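Local coordinates for cyanate lyase C-terminal domain-containing protein (PDB 5UK3), which probably catalyses the bicarbonate-dependent breakdown of cyanate to ammonia and carbon dioxide, at residues Gln62-Ile67 and Glu80-Pro85; Ala39-Val44 and Cys68-Ile73. All blocks are in the same frame, centred on the assembly; numbering follows the deposited sequence.

Contact 1: residues Gln62-Ile67 and Glu80-Pro85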
loop_
_atom_site.group_PDB
_atom_site.type_symbol
_atom_site.label_atom_id
_atom_site.label_comp_id
_atom_site.label_asym_id
_atom_site.label_seq_id
_atom_site.Cartn_x
_atom_site.Cartn_y
_atom_site.Cartn_z
ATOM N N GLN I 62 -13.042 40.240 -9.241
ATOM C CA GLN I 62 -14.148 40.732 -10.039
ATOM C C GLN I 62 -15.074 39.600 -10.537
ATOM O O GLN I 62 -16.291 39.724 -10.455
ATOM C CB GLN I 62 -13.671 41.669 -11.118
ATOM C CG GLN I 62 -13.292 41.027 -12.452
ATOM C CD GLN I 62 -12.841 42.066 -13.483
ATOM O OE1 GLN I 62 -13.274 43.223 -13.431
ATOM N NE2 GLN I 62 -11.946 41.662 -14.396
ATOM N N LEU I 63 -14.533 38.469 -10.971
ATOM C CA LEU I 63 -15.387 37.337 -11.278
ATOM C C LEU I 63 -16.052 36.788 -10.025
ATOM O O LEU I 63 -17.214 36.362 -10.043
ATOM C CB LEU I 63 -14.616 36.212 -11.982
ATOM C CG LEU I 63 -15.518 35.143 -12.625
ATOM C CD1 LEU I 63 -16.119 35.665 -13.892
ATOM C CD2 LEU I 63 -14.765 33.854 -12.887
ATOM N N ALA I 64 -15.309 36.726 -8.936
ATOM C CA ALA I 64 -15.866 36.236 -7.677
ATOM C C ALA I 64 -17.122 37.011 -7.291
ATOM O O ALA I 64 -18.114 36.389 -6.875
ATOM C CB ALA I 64 -14.820 36.287 -6.580
ATOM N N HIS I 65 -17.074 38.347 -7.385
ATOM C CA HIS I 65 -18.260 39.174 -7.063
ATOM C C HIS I 65 -19.431 38.816 -7.968
ATOM O O HIS I 65 -20.539 38.603 -7.518
ATOM C CB HIS I 65 -17.993 40.680 -7.158
ATOM C CG HIS I 65 -17.201 41.247 -6.024
ATOM N ND1 HIS I 65 -17.514 41.015 -4.699
ATOM C CD2 HIS I 65 -16.148 42.104 -6.016
ATOM C CE1 HIS I 65 -16.661 41.659 -3.922
ATOM N NE2 HIS I 65 -15.819 42.325 -4.697
ATOM N N ARG I 66 -19.148 38.682 -9.234
ATOM C CA ARG I 66 -20.165 38.283 -10.212
ATOM C C ARG I 66 -20.771 36.900 -9.976
ATOM O O ARG I 66 -21.964 36.727 -10.158
ATOM C CB ARG I 66 -19.587 38.325 -11.629
ATOM C CG ARG I 66 -19.830 39.613 -12.322
ATOM C CD ARG I 66 -19.410 39.495 -13.693
ATOM N NE ARG I 66 -20.451 39.106 -14.607
ATOM C CZ ARG I 66 -20.216 38.846 -15.873
ATOM N NH1 ARG I 66 -21.207 38.462 -16.658
ATOM N NH2 ARG I 66 -18.977 39.009 -16.380
ATOM N N ILE I 67 -19.943 35.931 -9.586
ATOM C CA ILE I 67 -20.457 34.616 -9.192
ATOM C C ILE I 67 -21.440 34.776 -8.029
ATOM O O ILE I 67 -22.517 34.209 -8.032
ATOM C CB ILE I 67 -19.304 33.631 -8.825
ATOM C CG1 ILE I 67 -18.583 33.201 -10.085
ATOM C CG2 ILE I 67 -19.818 32.392 -8.112
ATOM C CD1 ILE I 67 -17.201 32.616 -9.853
ATOM N N GLU I 80 -13.442 33.553 -0.591
ATOM C CA GLU I 80 -13.144 32.114 -0.625
ATOM C C GLU I 80 -12.856 31.606 -2.033
ATOM O O GLU I 80 -12.025 30.719 -2.215
ATOM C CB GLU I 80 -14.301 31.305 -0.037
ATOM C CG GLU I 80 -14.499 31.450 1.471
ATOM C CD GLU I 80 -15.873 30.958 1.907
ATOM O OE1 GLU I 80 -16.603 31.713 2.577
ATOM O OE2 GLU I 80 -16.240 29.815 1.519
ATOM N N LEU I 81 -13.540 32.190 -3.009
ATOM C CA LEU I 81 -13.315 31.874 -4.414
ATOM C C LEU I 81 -11.992 32.385 -4.966
ATOM O O LEU I 81 -11.549 31.947 -6.017
ATOM C CB LEU I 81 -14.444 32.434 -5.243
ATOM C CG LEU I 81 -15.859 31.921 -4.930
ATOM C CD1 LEU I 81 -16.874 32.677 -5.793
ATOM C CD2 LEU I 81 -16.007 30.439 -5.162
ATOM N N THR I 82 -11.344 33.291 -4.246
ATOM C CA THR I 82 -10.094 33.893 -4.661
ATOM C C THR I 82 -8.856 33.175 -4.106
ATOM O O THR I 82 -7.757 33.347 -4.642
ATOM C CB THR I 82 -10.128 35.367 -4.217
ATOM O OG1 THR I 82 -11.201 36.011 -4.902
ATOM C CG2 THR I 82 -8.839 36.137 -4.546
ATOM N N SER I 83 -9.003 32.454 -2.990
ATOM C CA SER I 83 -7.876 31.795 -2.331
ATOM C C SER I 83 -7.373 30.676 -3.198
ATOM O O SER I 83 -8.176 29.910 -3.746
ATOM C CB SER I 83 -8.304 31.207 -1.011
ATOM O OG SER I 83 -8.727 32.228 -0.136
ATOM N N ILE I 84 -6.058 30.544 -3.295
ATOM C CA ILE I 84 -5.487 29.449 -4.041
ATOM C C ILE I 84 -5.765 28.235 -3.182
ATOM O O ILE I 84 -5.569 28.281 -1.973
ATOM C CB ILE I 84 -3.980 29.595 -4.206
ATOM C CG1 ILE I 84 -3.656 30.892 -4.936
ATOM C CG2 ILE I 84 -3.432 28.409 -4.968
ATOM C CD1 ILE I 84 -2.180 31.103 -5.158
ATOM N N PRO I 85 -6.217 27.145 -3.776
ATOM C CA PRO I 85 -6.548 25.956 -2.990
ATOM C C PRO I 85 -5.498 24.855 -2.970
ATOM O O PRO I 85 -4.674 24.781 -3.872
ATOM C CB PRO I 85 -7.819 25.442 -3.674
ATOM C CG PRO I 85 -7.781 25.994 -5.062
ATOM C CD PRO I 85 -6.726 27.054 -5.152
#
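Thr82 OG1, the polar atom at the margin of this contact, has two neighbours of different kinds: it makes a weak hydrogen bond to Ala78 O, one turn back along its own short helix, and it rests 4.0 Å from Ala64 CB on the facing helix. The first torsion accounts for this double role: with OG1 anti to the carbonyl carbon and beside the backbone N (chi1 -63°), the hydroxyl lies both within weak bonding range of Ala78 O and beside the methyl of Ala64, while CG2 points away from that methyl. The touching surface is otherwise aliphatic. Ala64, with nothing beyond CB, lets the backbones come close: its CA lies 6.0 Å from Leu81 CA, and the CB atoms of Ala64 and Leu81 meet at 4.1 Å. Farther along Leu81, CD1 takes over. It reaches past Ala64 to lie 3.8 Å from Ile67 CG2 and 4.0 Å from Ile67 CB, so that one methyl is set against the branch point of the isoleucine, the two side chains running at a slant to each other. In Ile67, chi1 of -73° puts CG1 beside the backbone N and CG2 opposite it, which brings CG2 up to Leu81 CD1. Val52 and Phe24 also pack on Leu81, while Leu49 and Leu53 cover Ile67; a backbone hydrogen bond between Leu81 and Cys59 ties the short helix to the loop before helix 61-70. An alanine and an isoleucine of helix 61-70 thus receive Leu81 of helix 78-82, with the threonine at the margin, inside an N-terminal helical domain of the helix-turn-helix class.

Contact 2: residues Ala39-Val44 and Cys68-Ile73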
loop_
_atom_site.group_PDB
_atom_site.type_symbol
_atom_site.label_atom_id
_atom_site.label_comp_id
_atom_site.label_asym_id
_atom_site.label_seq_id
_atom_site.Cartn_x
_atom_site.Cartn_y
_atom_site.Cartn_z
ATOM N N ALA I 39 -22.134 29.370 -16.668
ATOM C CA ALA I 39 -20.966 29.578 -17.496
ATOM C C ALA I 39 -21.271 30.520 -18.635
ATOM O O ALA I 39 -20.476 31.368 -18.960
ATOM C CB ALA I 39 -20.487 28.244 -18.031
ATOM N N GLN I 40 -22.438 30.371 -19.231
ATOM C CA GLN I 40 -22.805 31.224 -20.322
ATOM C C GLN I 40 -23.053 32.632 -19.864
ATOM O O GLN I 40 -22.747 33.558 -20.589
ATOM C CB GLN I 40 -24.002 30.655 -21.007
ATOM C CG GLN I 40 -24.244 31.061 -22.431
ATOM C CD GLN I 40 -25.074 29.972 -23.113
ATOM O OE1 GLN I 40 -25.318 28.861 -22.539
ATOM N NE2 GLN I 40 -25.555 30.276 -24.323
ATOM N N LEU I 41 -23.641 32.807 -18.693
ATOM C CA LEU I 41 -23.893 34.147 -18.186
ATOM C C LEU I 41 -22.598 34.878 -17.883
ATOM O O LEU I 41 -22.473 36.065 -18.128
ATOM C CB LEU I 41 -24.780 34.107 -16.951
ATOM C CG LEU I 41 -26.188 33.590 -17.208
ATOM C CD1 LEU I 41 -26.929 33.455 -15.890
ATOM C CD2 LEU I 41 -26.920 34.535 -18.142
ATOM N N LEU I 42 -21.643 34.147 -17.334
ATOM C CA LEU I 42 -20.360 34.705 -16.959
ATOM C C LEU I 42 -19.287 34.713 -18.045
ATOM O O LEU I 42 -18.222 35.275 -17.836
ATOM C CB LEU I 42 -19.835 33.956 -15.732
ATOM C CG LEU I 42 -20.743 34.130 -14.486
ATOM C CD1 LEU I 42 -20.511 33.078 -13.441
ATOM C CD2 LEU I 42 -20.532 35.476 -13.851
ATOM N N SER I 43 -19.565 34.094 -19.205
ATOM C CA SER I 43 -18.618 33.991 -20.342
ATOM C C SER I 43 -17.302 33.300 -19.994
ATOM O O SER I 43 -16.229 33.838 -20.247
ATOM C CB SER I 43 -18.355 35.368 -20.957
ATOM O OG SER I 43 -19.536 35.856 -21.594
ATOM N N VAL I 44 -17.398 32.132 -19.355
ATOM C CA VAL I 44 -16.238 31.344 -18.936
ATOM C C VAL I 44 -16.462 29.858 -19.233
ATOM O O VAL I 44 -17.596 29.424 -19.450
ATOM C CB VAL I 44 -15.935 31.492 -17.436
ATOM C CG1 VAL I 44 -15.577 32.920 -17.095
ATOM C CG2 VAL I 44 -17.105 31.014 -16.564
ATOM N N CYS I 68 -21.047 35.546 -7.028
ATOM C CA CYS I 68 -21.909 35.753 -5.900
ATOM C C CYS I 68 -23.282 36.316 -6.270
ATOM O O CYS I 68 -24.280 35.974 -5.685
ATOM C CB CYS I 68 -21.194 36.630 -4.862
ATOM S SG CYS I 68 -19.758 35.813 -4.115
ATOM N N ASP I 69 -23.323 37.274 -7.159
ATOM C CA ASP I 69 -24.590 37.828 -7.599
ATOM C C ASP I 69 -25.434 36.868 -8.362
ATOM O O ASP I 69 -26.655 36.962 -8.327
ATOM C CB ASP I 69 -24.210 38.940 -8.610
ATOM C CG ASP I 69 -23.837 40.263 -7.968
ATOM O OD1 ASP I 69 -23.778 40.272 -6.714
ATOM O OD2 ASP I 69 -23.513 41.243 -8.743
ATOM N N THR I 70 -24.779 36.072 -9.185
ATOM C CA THR I 70 -25.456 35.107 -10.003
ATOM C C THR I 70 -26.183 34.094 -9.115
ATOM O O THR I 70 -27.351 33.766 -9.374
ATOM C CB THR I 70 -24.450 34.405 -10.892
ATOM O OG1 THR I 70 -23.765 35.387 -11.677
ATOM C CG2 THR I 70 -25.142 33.402 -11.802
ATOM N N LEU I 71 -25.504 33.663 -8.063
ATOM C CA LEU I 71 -26.104 32.883 -6.996
ATOM C C LEU I 71 -26.798 33.831 -6.016
ATOM O O LEU I 71 -26.755 35.082 -6.137
ATOM C CB LEU I 71 -25.028 32.113 -6.283
ATOM C CG LEU I 71 -24.174 31.186 -7.181
ATOM C CD1 LEU I 71 -22.961 30.635 -6.448
ATOM C CD2 LEU I 71 -24.994 30.033 -7.723
ATOM N N GLY I 72 -27.489 33.281 -5.045
ATOM C CA GLY I 72 -28.164 34.164 -4.045
ATOM C C GLY I 72 -27.254 35.012 -3.180
ATOM O O GLY I 72 -27.698 36.001 -2.628
ATOM N N ILE I 73 -25.988 34.631 -3.090
ATOM C CA ILE I 73 -25.159 34.925 -1.919
ATOM C C ILE I 73 -24.483 36.291 -1.840
ATOM O O ILE I 73 -24.430 37.032 -2.816
ATOM C CB ILE I 73 -24.056 33.863 -1.710
ATOM C CG1 ILE I 73 -23.135 33.811 -2.884
ATOM C CG2 ILE I 73 -24.654 32.483 -1.479
ATOM C CD1 ILE I 73 -21.941 32.951 -2.616
#
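Thr70, the last residue of helix 61-70, faces Leu41 and Leu42 at the end of helix 35-42, within the helix-turn-helix-class bundle of the N-terminal domain. Traced outward, its side chain starts at a CB directed toward the leucines; CB stays 5.0 Å from Leu42 CD2, and the closer approaches are left to its two branches. The hydroxyl branch, OG1, lies beside the backbone N (chi1 -57°), a setting that carries it back over the preceding turn, where it hydrogen bonds to Arg66 O. With that bond made inside its own helix, OG1 meets Leu42 CD2 by van der Waals contact at 3.9 Å. The leucine approaches the threonine obliquely, and its side chain also packs on Arg66 and Ile67, one turn earlier in the same helix. Just beyond Leu42 the chain turns away: Ser43 takes a positive phi of 59°, and Val44 N bonds back to Ala39 O at 3.2 Å. The other branch of Thr70, CG2, points to the more exposed side, where its nearest neighbour in 39-44 is Leu41 CD1, a loose 4.5 Å away.

In the fold
Helix 61-70 serves both contacts, whose centres lie about 11 Å apart: its middle turns pack on helix 78-82 in contact 1, and its last turn meets helix 35-42 in contact 2. Contact 1 is a buried aliphatic interface, whereas contact 2 is smaller, partly open to solvent and looser. Each includes a threonine whose hydroxyl turns back to a carbonyl of its own helix, weakly in contact 1, and between the paired segments the contacts are van der Waals. Ile67 connects the two: from contact 1 its CG1 reaches Leu42 CD1 of contact 2 at 3.9 Å, making the packing continuous from core to edge of one helical domain.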